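Local coordinates for protein putative L-alanine-DL-glutamate epimerase (PDB 3SN0) that probably acts as a metal-dependent racemase or epimerase of the mandelate racemase/muconate lactonizing enzyme family and binds magnesium and small dicarboxylates such as fumarate, at residues Tyr122-Pro127 with Glu343-Arg348; Cys126-Ile131 with Lys163-Ile168. All blocks are in the same frame, centred on the assembly; numbering follows the deposited sequence. Where two conformers were deposited one is given.

Contact 1. Residues Tyr122-Pro127 with Glu343-Arg348; sequences YWSHCP and ETDIDR. With FUM (fumaric acid), chain C.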
ATOM      1  N   TYR A 122      -7.747 -30.732 -22.162  1.00 14.65           N
ATOM      2  CA  TYR A 122      -6.692 -31.613 -21.676  1.00 14.30           C
ATOM      3  C   TYR A 122      -7.297 -32.870 -21.047  1.00 13.99           C
ATOM      4  O   TYR A 122      -8.400 -32.837 -20.473  1.00 14.09           O
ATOM      5  CB  TYR A 122      -5.745 -30.912 -20.720  1.00 14.27           C
ATOM      6  CG  TYR A 122      -6.292 -30.479 -19.382  1.00 14.41           C
ATOM      7  CD1 TYR A 122      -6.243 -31.337 -18.284  1.00 15.35           C
ATOM      8  CD2 TYR A 122      -6.783 -29.191 -19.186  1.00 14.56           C
ATOM      9  CE1 TYR A 122      -6.701 -30.936 -17.037  1.00 14.89           C
ATOM     10  CE2 TYR A 122      -7.245 -28.783 -17.936  1.00 14.79           C
ATOM     11  CZ  TYR A 122      -7.171 -29.653 -16.862  1.00 15.22           C
ATOM     12  OH  TYR A 122      -7.631 -29.269 -15.622  1.00 17.23           O
ATOM     13  N   TRP A 123      -6.568 -33.970 -21.189  1.00 13.77           N
ATOM     14  CA  TRP A 123      -6.931 -35.257 -20.606  1.00 13.99           C
ATOM     15  C   TRP A 123      -6.435 -35.224 -19.164  1.00 14.07           C
ATOM     16  O   TRP A 123      -5.228 -35.315 -18.887  1.00 14.24           O
ATOM     17  CB  TRP A 123      -6.275 -36.394 -21.397  1.00 14.59           C
ATOM     18  CG  TRP A 123      -6.477 -37.788 -20.876  1.00 14.76           C
ATOM     19  CD1 TRP A 123      -6.907 -38.163 -19.638  1.00 16.76           C
ATOM     20  CD2 TRP A 123      -6.187 -38.999 -21.575  1.00 16.97           C
ATOM     21  NE1 TRP A 123      -6.933 -39.529 -19.530  1.00 17.55           N
ATOM     22  CE2 TRP A 123      -6.481 -40.071 -20.699  1.00 17.05           C
ATOM     23  CE3 TRP A 123      -5.706 -39.285 -22.859  1.00 18.74           C
ATOM     24  CZ2 TRP A 123      -6.312 -41.409 -21.061  1.00 18.95           C
ATOM     25  CZ3 TRP A 123      -5.555 -40.623 -23.227  1.00 19.54           C
ATOM     26  CH2 TRP A 123      -5.856 -41.665 -22.330  1.00 19.80           C
ATOM     27  N   SER A 124      -7.386 -35.077 -18.265  1.00 13.80           N
ATOM     28  CA  SER A 124      -7.107 -34.890 -16.854  1.00 13.83           C
ATOM     29  C   SER A 124      -6.888 -36.216 -16.145  1.00 13.71           C
ATOM     30  O   SER A 124      -7.235 -37.275 -16.660  1.00 14.62           O
ATOM     31  CB  SER A 124      -8.258 -34.110 -16.220  1.00 14.14           C
ATOM     32  OG  SER A 124      -7.870 -33.589 -14.969  1.00 14.53           O
ATOM     33  N   HIS A 125      -6.348 -36.157 -14.932  1.00 14.57           N
ATOM     34  CA  HIS A 125      -6.104 -37.363 -14.132  1.00 14.93           C
ATOM     35  C   HIS A 125      -5.430 -38.450 -14.965  1.00 15.39           C
ATOM     36  O   HIS A 125      -5.872 -39.588 -15.012  1.00 15.60           O
ATOM     37  CB  HIS A 125      -7.410 -37.834 -13.497  1.00 15.34           C
ATOM     38  CG  HIS A 125      -8.080 -36.749 -12.705  1.00 14.69           C
ATOM     39  ND1 HIS A 125      -9.115 -35.992 -13.211  1.00 16.04           N
ATOM     40  CD2 HIS A 125      -7.797 -36.235 -11.487  1.00 16.90           C
ATOM     41  CE1 HIS A 125      -9.454 -35.071 -12.323  1.00 15.92           C
ATOM     42  NE2 HIS A 125      -8.674 -35.201 -11.264  1.00 17.06           N
ATOM     43  N   CYS A 126      -4.341 -38.040 -15.606  1.00 15.56           N
ATOM     44  CA  CYS A 126      -3.623 -38.829 -16.582  1.00 16.52           C
ATOM     45  C   CYS A 126      -2.140 -38.827 -16.230  1.00 16.88           C
ATOM     46  O   CYS A 126      -1.426 -37.842 -16.527  1.00 17.25           O
ATOM     47  CB  CYS A 126      -3.826 -38.225 -17.963  1.00 16.68           C
ATOM     48  SG  CYS A 126      -2.974 -39.123 -19.296  1.00 18.59           S
ATOM     49  N   PRO A 127      -1.650 -39.912 -15.620  1.00 16.47           N
ATOM     50  CA  PRO A 127      -2.261 -41.232 -15.404  1.00 16.57           C
ATOM     51  C   PRO A 127      -2.888 -41.448 -14.018  1.00 16.09           C
ATOM     52  O   PRO A 127      -3.097 -42.588 -13.607  1.00 17.27           O
ATOM     53  CB  PRO A 127      -1.070 -42.177 -15.596  1.00 16.47           C
ATOM     54  CG  PRO A 127       0.118 -41.362 -15.123  1.00 17.85           C
ATOM     55  CD  PRO A 127      -0.243 -39.907 -15.193  1.00 16.59           C
ATOM     56  N   GLU A 343     -10.861 -28.835 -19.086  1.00 14.84           N
ATOM     57  CA  GLU A 343     -10.516 -30.105 -18.478  1.00 14.39           C
ATOM     58  C   GLU A 343     -11.535 -31.149 -18.864  1.00 14.25           C
ATOM     59  O   GLU A 343     -12.732 -30.863 -18.956  1.00 14.33           O
ATOM     60  CB  GLU A 343     -10.551 -29.950 -16.959  1.00 14.41           C
ATOM     61  CG  GLU A 343     -10.189 -31.212 -16.217  1.00 14.59           C
ATOM     62  CD  GLU A 343     -10.295 -31.096 -14.716  1.00 16.55           C
ATOM     63  OE1 GLU A 343     -10.911 -30.139 -14.199  1.00 14.95           O
ATOM     64  OE2 GLU A 343      -9.750 -31.986 -14.051  1.00 18.21           O
ATOM     65  N   THR A 344     -11.077 -32.371 -19.068  1.00 13.73           N
ATOM     66  CA  THR A 344     -12.009 -33.470 -19.120  1.00 13.73           C
ATOM     67  C   THR A 344     -11.284 -34.762 -18.785  1.00 14.34           C
ATOM     68  O   THR A 344     -10.090 -34.876 -19.035  1.00 13.38           O
ATOM     69  CB  THR A 344     -12.695 -33.569 -20.506  1.00 13.35           C
ATOM     70  OG1 THR A 344     -13.899 -34.323 -20.379  1.00 15.68           O
ATOM     71  CG2 THR A 344     -11.775 -34.240 -21.517  1.00 13.47           C
ATOM     72  N   ASP A 345     -12.014 -35.715 -18.206  1.00 14.77           N
ATOM     73  CA  ASP A 345     -11.479 -37.068 -17.978  1.00 15.77           C
ATOM     74  C   ASP A 345     -11.789 -37.926 -19.213  1.00 16.19           C
ATOM     75  O   ASP A 345     -12.941 -38.063 -19.631  1.00 16.63           O
ATOM     76  CB  ASP A 345     -12.085 -37.713 -16.744  1.00 15.63           C
ATOM     77  CG  ASP A 345     -11.554 -37.121 -15.434  1.00 17.36           C
ATOM     78  OD1 ASP A 345     -10.407 -36.615 -15.391  1.00 17.66           O
ATOM     79  OD2 ASP A 345     -12.312 -37.170 -14.444  1.00 17.55           O
ATOM     80  N   ILE A 346     -10.755 -38.519 -19.789  1.00 16.29           N
ATOM     81  CA  ILE A 346     -10.925 -39.387 -20.930  1.00 16.43           C
ATOM     82  C   ILE A 346     -11.069 -40.843 -20.463  1.00 16.83           C
ATOM     83  O   ILE A 346     -11.651 -41.654 -21.159  1.00 16.72           O
ATOM     84  CB  ILE A 346      -9.744 -39.182 -21.920  1.00 16.78           C
ATOM     85  CG1 ILE A 346      -9.814 -37.777 -22.508  1.00 16.70           C
ATOM     86  CG2 ILE A 346      -9.717 -40.243 -23.007  1.00 16.99           C
ATOM     87  CD1 ILE A 346     -11.153 -37.443 -23.210  1.00 16.60           C
ATOM     88  N   ASP A 347     -10.551 -41.167 -19.279  1.00 16.45           N
ATOM     89  CA  ASP A 347     -10.797 -42.456 -18.679  1.00 17.19           C
ATOM     90  C   ASP A 347     -12.238 -42.460 -18.200  1.00 17.01           C
ATOM     91  O   ASP A 347     -12.629 -41.601 -17.393  1.00 17.90           O
ATOM     92  CB  ASP A 347      -9.858 -42.701 -17.485  1.00 16.98           C
ATOM     93  CG  ASP A 347      -8.403 -42.755 -17.895  1.00 18.27           C
ATOM     94  OD1 ASP A 347      -8.036 -43.735 -18.586  1.00 20.39           O
ATOM     95  OD2 ASP A 347      -7.657 -41.798 -17.563  1.00 18.52           O
ATOM     96  N   ARG A 348     -13.023 -43.419 -18.672  1.00 17.16           N
ATOM     97  CA  ARG A 348     -14.444 -43.496 -18.310  1.00 17.21           C
ATOM     98  C   ARG A 348     -14.778 -44.831 -17.683  1.00 17.01           C
ATOM     99  O   ARG A 348     -14.144 -45.836 -17.970  1.00 17.08           O
ATOM    100  CB  ARG A 348     -15.350 -43.302 -19.541  1.00 18.14           C
ATOM    101  CG  ARG A 348     -15.095 -42.050 -20.364  1.00 19.01           C
ATOM    102  CD  ARG A 348     -14.992 -40.724 -19.567  1.00 18.97           C
ATOM    103  NE  ARG A 348     -16.174 -40.381 -18.752  1.00 19.22           N
ATOM    104  CZ  ARG A 348     -16.328 -39.218 -18.105  1.00 19.82           C
ATOM    105  NH1 ARG A 348     -17.417 -38.985 -17.371  1.00 18.87           N
ATOM    106  NH2 ARG A 348     -15.406 -38.268 -18.183  1.00 17.89           N
TER
HETATM  107  OXT FUM C 500      -5.842 -36.097  -4.963  1.00 21.38           O
HETATM  108  C   FUM C 500      -7.075 -35.980  -5.193  1.00 22.56           C
HETATM  109  O   FUM C 500      -7.921 -36.510  -4.429  1.00 20.50           O
HETATM  110  C4  FUM C 500      -7.580 -35.258  -6.384  1.00 23.42           C
HETATM  111  C5  FUM C 500      -6.763 -34.661  -7.257  1.00 25.69           C
HETATM  112  C6  FUM C 500      -7.303 -33.932  -8.434  1.00 25.87           C
HETATM  113  O7  FUM C 500      -8.543 -33.981  -8.662  1.00 26.01           O
HETATM  114  O8  FUM C 500      -6.505 -33.281  -9.171  1.00 27.32           O
HETATM  115  O   HOH W   1      -9.151 -39.348 -17.190  1.00 13.26           O
HETATM  116  O   HOH W   2      -5.424 -42.048 -15.961  1.00 17.61           O
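The indole of Trp-123 lies between the CB of Ile-346, centred over its five-membered ring at 3.5 Å and 6° from the ring normal, and the sulfur of Cys-126, which sits off-centre on the opposite face. At the indole edge, NE1 points to OD2 of Asp-347 in the ring plane; OD2 is approached from above its carboxylate plane. Two ends of parallel strands meet here, 118-123 and 342-344, neighbours in the barrel domain of the enolase-type fold. Thr-344 bridges both flanks of Trp-123, its N bonding to Tyr-122 O and its O accepting Ser-124 N at 2.8 Å. On the sheet face shared by Tyr-122 and Glu-343, the tyrosine ring is covered by CA of Glu-343, 3.8 Å from the centroid. With an extended chain, CG anti to the backbone N, the glutamate runs out past the phenol oxygen, whose polar partner is Lys-163. Glu-343 OE2 accepts from Ser-124 OG at 2.6 Å, on the anti side of the carboxylate, while OE1 is held by the backbone of Asn-319. Two waters link Ser-124 O and His-125 O to Asp-347 OD2; Asp-347 OD1 is paired with Arg-130. The imidazole of His-125 is bonded through both ring nitrogens and stacks on Trp-129. His-125 ND1 donates to Asp-345 OD1 at 2.6 Å and 167°, on its syn lone pair, although ring and carboxylate planes stand 65° apart. This fixes the ring's rotation and presents the other nitrogen to the ligand: His-125 NE2 donates to fumarate O7 at 2.9 Å.

Contact 2. Residues Cys126-Ile131 with Lys163-Ile168; sequences CPTWRI and KTNIFI. With FUM (fumaric acid), chain C.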
ATOM      1  N   CYS A 126      -4.341 -38.040 -15.606  1.00 15.56           N
ATOM      2  CA  CYS A 126      -3.623 -38.829 -16.582  1.00 16.52           C
ATOM      3  C   CYS A 126      -2.140 -38.827 -16.230  1.00 16.88           C
ATOM      4  O   CYS A 126      -1.426 -37.842 -16.527  1.00 17.25           O
ATOM      5  CB  CYS A 126      -3.826 -38.225 -17.963  1.00 16.68           C
ATOM      6  SG  CYS A 126      -2.974 -39.123 -19.296  1.00 18.59           S
ATOM      7  N   PRO A 127      -1.650 -39.912 -15.620  1.00 16.47           N
ATOM      8  CA  PRO A 127      -2.261 -41.232 -15.404  1.00 16.57           C
ATOM      9  C   PRO A 127      -2.888 -41.448 -14.018  1.00 16.09           C
ATOM     10  O   PRO A 127      -3.097 -42.588 -13.607  1.00 17.27           O
ATOM     11  CB  PRO A 127      -1.070 -42.177 -15.596  1.00 16.47           C
ATOM     12  CG  PRO A 127       0.118 -41.362 -15.123  1.00 17.85           C
ATOM     13  CD  PRO A 127      -0.243 -39.907 -15.193  1.00 16.59           C
ATOM     14  N   THR A 128      -3.247 -40.364 -13.336  1.00 15.99           N
ATOM     15  CA  THR A 128      -3.773 -40.418 -11.970  1.00 15.21           C
ATOM     16  C   THR A 128      -4.910 -41.444 -11.760  1.00 15.53           C
ATOM     17  O   THR A 128      -4.869 -42.215 -10.820  1.00 15.46           O
ATOM     18  CB  THR A 128      -4.241 -39.031 -11.565  1.00 14.60           C
ATOM     19  OG1 THR A 128      -3.177 -38.100 -11.825  1.00 14.96           O
ATOM     20  CG2 THR A 128      -4.670 -38.983 -10.103  1.00 14.93           C
ATOM     21  N   TRP A 129      -5.902 -41.460 -12.643  1.00 15.80           N
ATOM     22  CA  TRP A 129      -7.017 -42.396 -12.492  1.00 16.02           C
ATOM     23  C   TRP A 129      -6.607 -43.865 -12.699  1.00 15.65           C
ATOM     24  O   TRP A 129      -7.121 -44.752 -12.014  1.00 16.05           O
ATOM     25  CB  TRP A 129      -8.168 -42.046 -13.446  1.00 16.60           C
ATOM     26  CG  TRP A 129      -9.167 -40.949 -13.039  1.00 18.48           C
ATOM     27  CD1 TRP A 129     -10.206 -40.509 -13.817  1.00 19.83           C
ATOM     28  CD2 TRP A 129      -9.222 -40.168 -11.832  1.00 18.90           C
ATOM     29  NE1 TRP A 129     -10.907 -39.528 -13.170  1.00 19.89           N
ATOM     30  CE2 TRP A 129     -10.321 -39.294 -11.954  1.00 20.77           C
ATOM     31  CE3 TRP A 129      -8.445 -40.107 -10.668  1.00 18.90           C
ATOM     32  CZ2 TRP A 129     -10.669 -38.376 -10.962  1.00 20.39           C
ATOM     33  CZ3 TRP A 129      -8.792 -39.196  -9.683  1.00 19.81           C
ATOM     34  CH2 TRP A 129      -9.900 -38.345  -9.832  1.00 20.55           C
ATOM     35  N   ARG A 130      -5.704 -44.132 -13.640  1.00 15.28           N
ATOM     36  CA  ARG A 130      -5.242 -45.515 -13.869  1.00 15.87           C
ATOM     37  C   ARG A 130      -4.340 -46.011 -12.727  1.00 16.56           C
ATOM     38  O   ARG A 130      -4.227 -47.213 -12.501  1.00 17.54           O
ATOM     39  CB  ARG A 130      -4.535 -45.658 -15.213  1.00 15.54           C
ATOM     40  CG  ARG A 130      -5.462 -45.434 -16.395  1.00 15.00           C
ATOM     41  CD  ARG A 130      -4.755 -45.514 -17.747  1.00 15.54           C
ATOM     42  NE  ARG A 130      -5.673 -45.093 -18.800  1.00 15.63           N
ATOM     43  CZ  ARG A 130      -5.465 -45.239 -20.099  1.00 17.71           C
ATOM     44  NH1 ARG A 130      -4.350 -45.801 -20.559  1.00 19.44           N
ATOM     45  NH2 ARG A 130      -6.396 -44.837 -20.945  1.00 17.98           N
ATOM     46  N   ILE A 131      -3.699 -45.085 -12.016  1.00 16.19           N
ATOM     47  CA  ILE A 131      -2.888 -45.449 -10.847  1.00 16.33           C
ATOM     48  C   ILE A 131      -3.750 -45.621  -9.593  1.00 16.89           C
ATOM     49  O   ILE A 131      -3.611 -46.619  -8.857  1.00 17.15           O
ATOM     50  CB  ILE A 131      -1.805 -44.397 -10.544  1.00 16.62           C
ATOM     51  CG1 ILE A 131      -0.865 -44.228 -11.726  1.00 16.73           C
ATOM     52  CG2 ILE A 131      -1.019 -44.795  -9.268  1.00 16.59           C
ATOM     53  CD1 ILE A 131       0.077 -43.001 -11.623  1.00 16.01           C
ATOM     54  N   LYS A 163      -2.872 -33.917 -17.687  1.00 14.01           N
ATOM     55  CA  LYS A 163      -2.587 -33.449 -16.331  0.50 13.91           C
ATOM     56  C   LYS A 163      -2.378 -34.589 -15.359  1.00 13.78           C
ATOM     57  O   LYS A 163      -3.224 -35.497 -15.247  1.00 15.11           O
ATOM     58  CB  LYS A 163      -3.693 -32.535 -15.805  0.50 13.73           C
ATOM     59  CG  LYS A 163      -3.298 -31.795 -14.527  0.50 13.63           C
ATOM     60  CD  LYS A 163      -4.261 -30.656 -14.171  0.50 14.11           C
ATOM     61  CE  LYS A 163      -5.532 -31.151 -13.504  0.50 13.52           C
ATOM     62  NZ  LYS A 163      -6.544 -30.067 -13.418  0.50 14.29           N
ATOM     63  N   THR A 164      -1.259 -34.526 -14.642  1.00 13.51           N
ATOM     64  CA  THR A 164      -0.941 -35.505 -13.631  1.00 13.02           C
ATOM     65  C   THR A 164      -0.907 -34.859 -12.241  1.00 13.73           C
ATOM     66  O   THR A 164      -1.057 -33.639 -12.099  1.00 14.93           O
ATOM     67  CB  THR A 164       0.393 -36.242 -13.935  1.00 13.06           C
ATOM     68  OG1 THR A 164       0.512 -37.349 -13.044  1.00 14.01           O
ATOM     69  CG2 THR A 164       1.634 -35.314 -13.788  1.00 14.78           C
ATOM     70  N   ASN A 165      -0.692 -35.684 -11.229  1.00 14.47           N
ATOM     71  CA  ASN A 165      -0.644 -35.255  -9.813  1.00 14.84           C
ATOM     72  C   ASN A 165       0.682 -35.763  -9.231  1.00 15.18           C
ATOM     73  O   ASN A 165       1.634 -35.904  -9.981  1.00 15.67           O
ATOM     74  CB  ASN A 165      -1.877 -35.790  -9.065  1.00 14.74           C
ATOM     75  CG  ASN A 165      -3.193 -35.278  -9.643  1.00 15.78           C
ATOM     76  OD1 ASN A 165      -3.711 -35.818 -10.637  1.00 16.12           O
ATOM     77  ND2 ASN A 165      -3.771 -34.239  -9.001  1.00 14.65           N
ATOM     78  N   ILE A 166       0.779 -36.018  -7.925  1.00 15.28           N
ATOM     79  CA  ILE A 166       2.067 -36.354  -7.325  1.00 15.87           C
ATOM     80  C   ILE A 166       2.077 -37.837  -6.994  1.00 15.98           C
ATOM     81  O   ILE A 166       1.156 -38.321  -6.317  1.00 15.61           O
ATOM     82  CB  ILE A 166       2.335 -35.576  -6.032  1.00 15.96           C
ATOM     83  CG1 ILE A 166       2.137 -34.072  -6.250  1.00 16.46           C
ATOM     84  CG2 ILE A 166       3.771 -35.849  -5.527  1.00 16.11           C
ATOM     85  CD1 ILE A 166       2.060 -33.264  -4.928  1.00 14.83           C
ATOM     86  N   PHE A 167       3.125 -38.533  -7.433  1.00 15.88           N
ATOM     87  CA  PHE A 167       3.249 -39.984  -7.237  1.00 16.83           C
ATOM     88  C   PHE A 167       4.602 -40.384  -6.715  1.00 17.12           C
ATOM     89  O   PHE A 167       5.616 -39.818  -7.115  1.00 17.22           O
ATOM     90  CB  PHE A 167       2.938 -40.730  -8.532  1.00 17.25           C
ATOM     91  CG  PHE A 167       1.507 -40.647  -8.902  1.00 16.20           C
ATOM     92  CD1 PHE A 167       0.598 -41.484  -8.299  1.00 16.05           C
ATOM     93  CD2 PHE A 167       1.047 -39.676  -9.773  1.00 16.11           C
ATOM     94  CE1 PHE A 167      -0.725 -41.386  -8.587  1.00 17.98           C
ATOM     95  CE2 PHE A 167      -0.297 -39.574 -10.041  1.00 16.43           C
ATOM     96  CZ  PHE A 167      -1.170 -40.437  -9.450  1.00 16.68           C
ATOM     97  N   ILE A 168       4.594 -41.367  -5.817  1.00 17.07           N
ATOM     98  CA  ILE A 168       5.809 -41.951  -5.266  1.00 16.83           C
ATOM     99  C   ILE A 168       6.049 -43.321  -5.899  1.00 17.03           C
ATOM    100  O   ILE A 168       5.226 -44.231  -5.733  1.00 16.32           O
ATOM    101  CB  ILE A 168       5.695 -42.116  -3.760  1.00 16.79           C
ATOM    102  CG1 ILE A 168       5.291 -40.806  -3.095  1.00 16.57           C
ATOM    103  CG2 ILE A 168       6.990 -42.661  -3.170  1.00 17.66           C
ATOM    104  CD1 ILE A 168       6.287 -39.629  -3.341  1.00 15.77           C
TER
HETATM  105  OXT FUM C 500      -5.842 -36.097  -4.963  1.00 21.38           O
HETATM  106  C   FUM C 500      -7.075 -35.980  -5.193  1.00 22.56           C
HETATM  107  O   FUM C 500      -7.921 -36.510  -4.429  1.00 20.50           O
HETATM  108  C4  FUM C 500      -7.580 -35.258  -6.384  1.00 23.42           C
HETATM  109  C5  FUM C 500      -6.763 -34.661  -7.257  1.00 25.69           C
HETATM  110  C6  FUM C 500      -7.303 -33.932  -8.434  1.00 25.87           C
HETATM  111  O7  FUM C 500      -8.543 -33.981  -8.662  1.00 26.01           O
HETATM  112  O8  FUM C 500      -6.505 -33.281  -9.171  1.00 27.32           O
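Ile-131 lays its CD1 over the centre of the Phe-167 ring, 3.5 Å from the centroid and 9° off the ring normal, a CH-pi contact in which the two side chains come from opposite directions. Ile-131 CG2 touches the same ring nearer the rim, 3.5 Å from Phe-167 CE1. Helix 128-132 is thereby seated against strand 161-168, a strand of the barrel in the enolase-type fold. One turn earlier in the helix, Thr-128 crosses the phenylalanine at about a right angle, with CB in the plane of the ring at its edge. The Phe-167 ring also meets His-202 of helix 193-210, which brings a third element of the fold to this apolar patch. The approach to the helix is tied down by the backbone: Cys-126 N donates to Lys-163 O at 2.8 Å, nearly straight at 172°. A cis peptide then leads into Pro-127, the N-cap residue, whose CD packs 3.4 Å from Thr-164 OG1, a hydroxyl bonded to His-202. CB of Lys-163 points away from 126-131; in the conformer given, NZ is bonded to Tyr-122 OH and paired with Glu-245, a magnesium ligand. Asn-165 ND2 is shared by Asn-221 OD1 and the ligand, donating to fumarate O8 at 2.9 Å. With chi1 at -61°, CG of Asn-165 is anti to the carbonyl carbon and the amide swings toward the helix. There its rotation is set from the other end, where Thr-128 OG1 donates to Asn-165 OD1 at 2.6 Å, in the carbonyl plane and on a lone pair.

Contacts 1 and 2 share Cys-126 and Pro-127, the turn between strand 118-123 and helix 128-132, and their centres lie 10 Å apart. Both reach the same carboxylate of fumarate, one oxygen each, while Arg-178 supplies a further bond to the ligand. In each case a second-shell residue orients the ligand-binding one: Asp-345 for His-125, Thr-128 for Asn-165. Two polar bonds join the contacts directly. In the conformer given, a probable hydrogen bond of 2.6 Å connects Tyr-122 OH with Lys-163 NZ; the lysine side chain lies about 4 Å from a bound magnesium ion. A salt bridge of 2.7 Å connects Asp-347 OD1 with Arg-130 NE. Arg-130 NH2 packs 3.4 Å from Trp-123 CZ2.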